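Local atomic coordinates of putative uncharacterized protein (Pyrococcus furiosus, PDB entry 3V68), a protein that belongs to the DUF2666 family and has no established function, though it probably binds double-stranded DNA. Residues A[182-186]-A[187-191]; A[227-230]-A[231-235]. One frame throughout, in Å; residues are numbered along the deposited sequence. Where two conformers were deposited one is given.

Interaction 1: residues A[182-186]-A[187-191]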
loop_
_atom_site.group_PDB
_atom_site.type_symbol
_atom_site.label_atom_id
_atom_site.label_comp_id
_atom_site.label_asym_id
_atom_site.label_seq_id
_atom_site.Cartn_x
_atom_site.Cartn_y
_atom_site.Cartn_z
ATOM N N ALA A 182 -13.997 -9.866 4.537
ATOM C CA ALA A 182 -15.160 -9.080 4.141
ATOM C C ALA A 182 -15.957 -9.706 2.985
ATOM O O ALA A 182 -16.891 -9.087 2.468
ATOM C CB ALA A 182 -14.748 -7.653 3.815
ATOM N N ASP A 183 -15.607 -10.934 2.603
ATOM C CA ASP A 183 -16.282 -11.644 1.492
ATOM C C ASP A 183 -16.445 -10.761 0.250
ATOM O O ASP A 183 -17.553 -10.607 -0.274
ATOM C CB ASP A 183 -17.652 -12.194 1.920
ATOM C CG ASP A 183 -17.553 -13.397 2.836
ATOM O OD1 ASP A 183 -18.606 -13.806 3.372
ATOM O OD2 ASP A 183 -16.445 -13.945 3.014
ATOM N N VAL A 184 -15.341 -10.166 -0.193
ATOM C CA VAL A 184 -15.326 -9.359 -1.410
ATOM C C VAL A 184 -15.191 -10.300 -2.606
ATOM O O VAL A 184 -14.253 -11.098 -2.668
ATOM C CB VAL A 184 -14.151 -8.344 -1.398
ATOM C CG1 VAL A 184 -13.976 -7.673 -2.756
ATOM C CG2 VAL A 184 -14.332 -7.296 -0.294
ATOM N N ASP A 185 -16.131 -10.207 -3.546
ATOM C CA ASP A 185 -16.068 -10.996 -4.778
ATOM C C ASP A 185 -15.130 -10.292 -5.760
ATOM O O ASP A 185 -15.567 -9.540 -6.640
ATOM C CB ASP A 185 -17.470 -11.184 -5.371
ATOM C CG ASP A 185 -17.507 -12.191 -6.522
ATOM O OD1 ASP A 185 -16.440 -12.603 -7.025
ATOM O OD2 ASP A 185 -18.630 -12.571 -6.927
ATOM N N ASP A 186 -13.834 -10.537 -5.589
ATOM C CA ASP A 186 -12.813 -9.869 -6.392
ATOM C C ASP A 186 -12.829 -10.327 -7.848
ATOM O O ASP A 186 -12.477 -9.556 -8.738
ATOM C CB ASP A 186 -11.414 -10.002 -5.761
ATOM C CG ASP A 186 -10.988 -11.451 -5.538
ATOM O OD1 ASP A 186 -11.830 -12.295 -5.155
ATOM O OD2 ASP A 186 -9.789 -11.742 -5.726
ATOM N N LYS A 187 -13.263 -11.564 -8.085
ATOM C CA LYS A 187 -13.407 -12.085 -9.444
ATOM C C LYS A 187 -14.424 -11.253 -10.226
ATOM O O LYS A 187 -14.174 -10.880 -11.380
ATOM C CB LYS A 187 -13.812 -13.565 -9.423
ATOM C CG LYS A 187 -14.045 -14.171 -10.797
ATOM C CD LYS A 187 -14.492 -15.629 -10.692
ATOM C CE LYS A 187 -15.309 -16.047 -11.908
ATOM N NZ LYS A 187 -16.615 -15.323 -11.992
ATOM N N LYS A 188 -15.554 -10.958 -9.591
ATOM C CA LYS A 188 -16.598 -10.121 -10.189
ATOM C C LYS A 188 -16.073 -8.718 -10.498
ATOM O O LYS A 188 -16.386 -8.138 -11.542
ATOM C CB LYS A 188 -17.805 -10.028 -9.250
ATOM C CG LYS A 188 -19.147 -9.814 -9.939
ATOM C CD LYS A 188 -19.644 -11.107 -10.577
ATOM C CE LYS A 188 -21.164 -11.202 -10.587
ATOM N NZ LYS A 188 -21.699 -11.645 -9.263
ATOM N N ILE A 189 -15.268 -8.183 -9.581
ATOM C CA ILE A 189 -14.665 -6.866 -9.764
ATOM C C ILE A 189 -13.714 -6.859 -10.964
ATOM O O ILE A 189 -13.709 -5.911 -11.752
ATOM C CB ILE A 189 -13.956 -6.377 -8.465
ATOM C CG1 ILE A 189 -15.003 -6.066 -7.389
ATOM C CG2 ILE A 189 -13.085 -5.148 -8.745
ATOM C CD1 ILE A 189 -14.446 -5.844 -5.999
ATOM N N VAL A 190 -12.909 -7.911 -11.099
ATOM C CA VAL A 190 -12.014 -8.018 -12.251
ATOM C C VAL A 190 -12.829 -8.002 -13.543
ATOM O O VAL A 190 -12.523 -7.254 -14.475
ATOM C CB VAL A 190 -11.125 -9.283 -12.178
ATOM C CG1 VAL A 190 -10.414 -9.536 -13.512
ATOM C CG2 VAL A 190 -10.112 -9.151 -11.048
ATOM N N GLU A 191 -13.889 -8.800 -13.580
ATOM C CA GLU A 191 -14.695 -8.902 -14.794
ATOM C C GLU A 191 -15.462 -7.619 -15.104
ATOM O O GLU A 191 -15.645 -7.267 -16.261
ATOM C CB GLU A 191 -15.604 -10.126 -14.734
ATOM C CG GLU A 191 -14.792 -11.403 -14.860
ATOM C CD GLU A 191 -15.591 -12.665 -14.669
ATOM O OE1 GLU A 191 -16.825 -12.656 -14.887
ATOM O OE2 GLU A 191 -14.962 -13.690 -14.318
HETATM O O HOH W 1 -14.207 -13.913 -6.159
HETATM O O HOH W 2 -17.441 -14.582 -8.840
#
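D185 is the N-cap of helix 186-192: its OD1 accepts from K188 N at 3.2 Å, with an N-H...O angle of 160°. The bond is nearly straight at the hydrogen, yet the amide meets the carboxylate from above its plane. CG stands anti to the backbone N (chi1 -170°), a setting that carries the carboxylate alongside the first turn and brings D185 CG within 3.5 Å of K188 CB. From there OD2 faces the bent chain of K188 and forms a long salt bridge with its NZ, at 4.0 Å. OD1 is the busier oxygen: besides K188 N, two waters donate to it. One of them accepts from K187 N and the other, weakly, from K187 NZ, so the cap serves a second backbone amide through solvent. A carboxylate beside amides at a helix start is likely to be stabilised as an anion.

D186 contributes mainly through its backbone, its CB pointing away from the turn ahead. D186 O accepts from V190 N at 2.9 Å, and D185 O receives I189 N at 3.3 Å in the carbonyl plane, two bonds that begin the helical series. V190 CG2 packs 3.3 Å from D186 O. One turn on, K187 NZ makes a salt bridge to E191 OE2 at 3.3 Å, whose hydrogen bond is weak.

The apolar side of the junction is a single pair, V184 CG1 to I189 CD1 at 3.8 Å. D183, with positive phi, is the C-prime residue of the Schellman motif that ends helix 160-181, so the chain stops one helix and caps the next within a few residues. V184 and D186 lie against K179 of helix 160-181, while I189 rests on Y224 of helix 219-231.

Interaction 2: residues A[227-230]-A[231-235]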
loop_
_atom_site.group_PDB
_atom_site.type_symbol
_atom_site.label_atom_id
_atom_site.label_comp_id
_atom_site.label_asym_id
_atom_site.label_seq_id
_atom_site.Cartn_x
_atom_site.Cartn_y
_atom_site.Cartn_z
ATOM N N ARG A 227 -8.683 -0.155 -6.944
ATOM C CA ARG A 227 -7.413 -0.782 -7.292
ATOM C C ARG A 227 -7.474 -1.425 -8.676
ATOM O O ARG A 227 -6.534 -1.301 -9.458
ATOM C CB ARG A 227 -7.011 -1.799 -6.229
ATOM C CG ARG A 227 -6.442 -1.132 -4.989
ATOM C CD ARG A 227 -6.438 -2.061 -3.789
ATOM N NE ARG A 227 -5.596 -1.509 -2.729
ATOM C CZ ARG A 227 -5.958 -0.522 -1.913
ATOM N NH1 ARG A 227 -7.166 0.032 -2.007
ATOM N NH2 ARG A 227 -5.106 -0.085 -1.000
ATOM N N GLU A 228 -8.578 -2.107 -8.976
ATOM C CA GLU A 228 -8.741 -2.728 -10.287
ATOM C C GLU A 228 -8.770 -1.687 -11.404
ATOM O O GLU A 228 -8.120 -1.866 -12.438
ATOM C CB GLU A 228 -9.990 -3.615 -10.327
ATOM C CG GLU A 228 -10.173 -4.398 -11.638
ATOM C CD GLU A 228 -9.057 -5.392 -11.936
ATOM O OE1 GLU A 228 -8.309 -5.781 -11.017
ATOM O OE2 GLU A 228 -8.944 -5.806 -13.110
ATOM N N MET A 229 -9.508 -0.597 -11.188
ATOM C CA MET A 229 -9.581 0.494 -12.164
ATOM C C MET A 229 -8.188 1.060 -12.445
ATOM O O MET A 229 -7.789 1.221 -13.601
ATOM C CB MET A 229 -10.529 1.595 -11.678
ATOM C CG MET A 229 -10.676 2.776 -12.636
ATOM S SD MET A 229 -9.428 4.061 -12.423
ATOM C CE MET A 229 -10.016 4.877 -10.945
ATOM N N LEU A 230 -7.447 1.332 -11.376
ATOM C CA LEU A 230 -6.076 1.838 -11.489
ATOM C C LEU A 230 -5.124 0.866 -12.190
ATOM O O LEU A 230 -4.249 1.295 -12.942
ATOM C CB LEU A 230 -5.531 2.235 -10.115
ATOM C CG LEU A 230 -6.222 3.433 -9.460
ATOM C CD1 LEU A 230 -5.764 3.564 -8.027
ATOM C CD2 LEU A 230 -6.016 4.735 -10.234
ATOM N N SER A 231 -5.314 -0.434 -11.973
ATOM C CA SER A 231 -4.455 -1.445 -12.601
ATOM C C SER A 231 -4.529 -1.400 -14.130
ATOM O O SER A 231 -3.552 -1.730 -14.813
ATOM C CB SER A 231 -4.793 -2.847 -12.084
ATOM O OG SER A 231 -5.893 -3.401 -12.778
ATOM N N LYS A 232 -5.676 -0.978 -14.660
ATOM C CA LYS A 232 -5.867 -0.902 -16.111
ATOM C C LYS A 232 -5.037 0.217 -16.735
ATOM O O LYS A 232 -4.797 0.222 -17.942
ATOM C CB LYS A 232 -7.351 -0.738 -16.471
ATOM C CG LYS A 232 -8.260 -1.867 -15.997
ATOM C CD LYS A 232 -7.784 -3.243 -16.467
ATOM C CE LYS A 232 -8.782 -4.329 -16.098
ATOM N NZ LYS A 232 -8.178 -5.695 -16.205
ATOM N N LEU A 233 -4.622 1.169 -15.901
ATOM C CA LEU A 233 -3.728 2.251 -16.310
ATOM C C LEU A 233 -2.268 1.944 -15.973
ATOM O O LEU A 233 -1.377 2.754 -16.250
ATOM C CB LEU A 233 -4.142 3.561 -15.630
ATOM C CG LEU A 233 -5.322 4.367 -16.184
ATOM C CD1 LEU A 233 -6.654 3.686 -15.910
ATOM C CD2 LEU A 233 -5.308 5.761 -15.579
ATOM N N GLY A 234 -2.027 0.784 -15.369
ATOM C CA GLY A 234 -0.690 0.392 -14.924
ATOM C C GLY A 234 -0.283 1.099 -13.645
ATOM O O GLY A 234 0.909 1.228 -13.346
ATOM N N LEU A 235 -1.275 1.567 -12.893
ATOM C CA LEU A 235 -1.017 2.275 -11.646
ATOM C C LEU A 235 -1.250 1.384 -10.437
ATOM O O LEU A 235 -2.135 0.526 -10.446
ATOM C CB LEU A 235 -1.896 3.525 -11.549
ATOM C CG LEU A 235 -1.630 4.650 -12.559
ATOM C CD1 LEU A 235 -2.706 5.718 -12.467
ATOM C CD2 LEU A 235 -0.241 5.270 -12.389
HETATM O O HOH W 3 -3.796 -0.983 -8.899
#
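E228 and K232 meet across one turn because both chains bend at chi2: E228 CG is anti to the backbone N (chi1 -175°) and the next torsion (62°) folds the carboxylate back toward the lysine. E228 OE2 then lies 3.2 Å from K232 NZ, a salt bridge whose hydrogen bond is weak, and touches K232 CE as well. S231 OG sits between its own backbone N and carbonyl carbon (chi1 83°), a rotation that turns the hydroxyl back along the helix to donate to E228 O at 2.7 Å. That carbonyl also takes a weak bond from K232 N, whose stronger acceptor is M229 O at 3.2 Å.

The helix is ended by a Schellman motif at G234, where positive phi suits a glycine. It is made by L235 N to L230 O and G234 N to S231 O, each 3.0 Å; L230 O also accepts from L233 N, on the opposite face of its plane. S231 to G234 form a type I beta turn, and a water that donates to both R227 O and L235 O ties the departing chain to the helix. On the apolar side L230 CD2 meets L235 CD1 at 4.1 Å, and both leucines also touch L70 of helix 66-73.

An alanine in place of E228 removes the carboxylate, and the K232 ammonium would probably be left without its mate and free to turn.

The chemistry is therefore layered. R227 O keeps its regular donor, S231 N, and takes a water besides; E228 O, whose i+4 bond is weak, takes the serine hydroxyl; M229 O and L230 O take turn amides. The ion pair adds a side-chain tie on one flank, and the two leucines pack together where the chain leaves the helix.

Interaction 1 starts a helix and interaction 2 ends one. Both are partly buried, but 182-191 lies farther out, about 19 Å from the chain centre to its own centre, against about 14 Å for 227-235, and only the latter brings several leucines into the interior. Their polar chemistry is complementary: a carboxylate and one water serve amides at the first turn, while a hydroxyl, turn amides and water serve carbonyls at the last. The two meet where helix 186-192 packs on helix 219-231, with I189 CG2 3.8 Å from E228 CB and V190 CG2 beside the carboxylate of E228. That glutamate thus serves both the inter-helix packing and its own lysine pair.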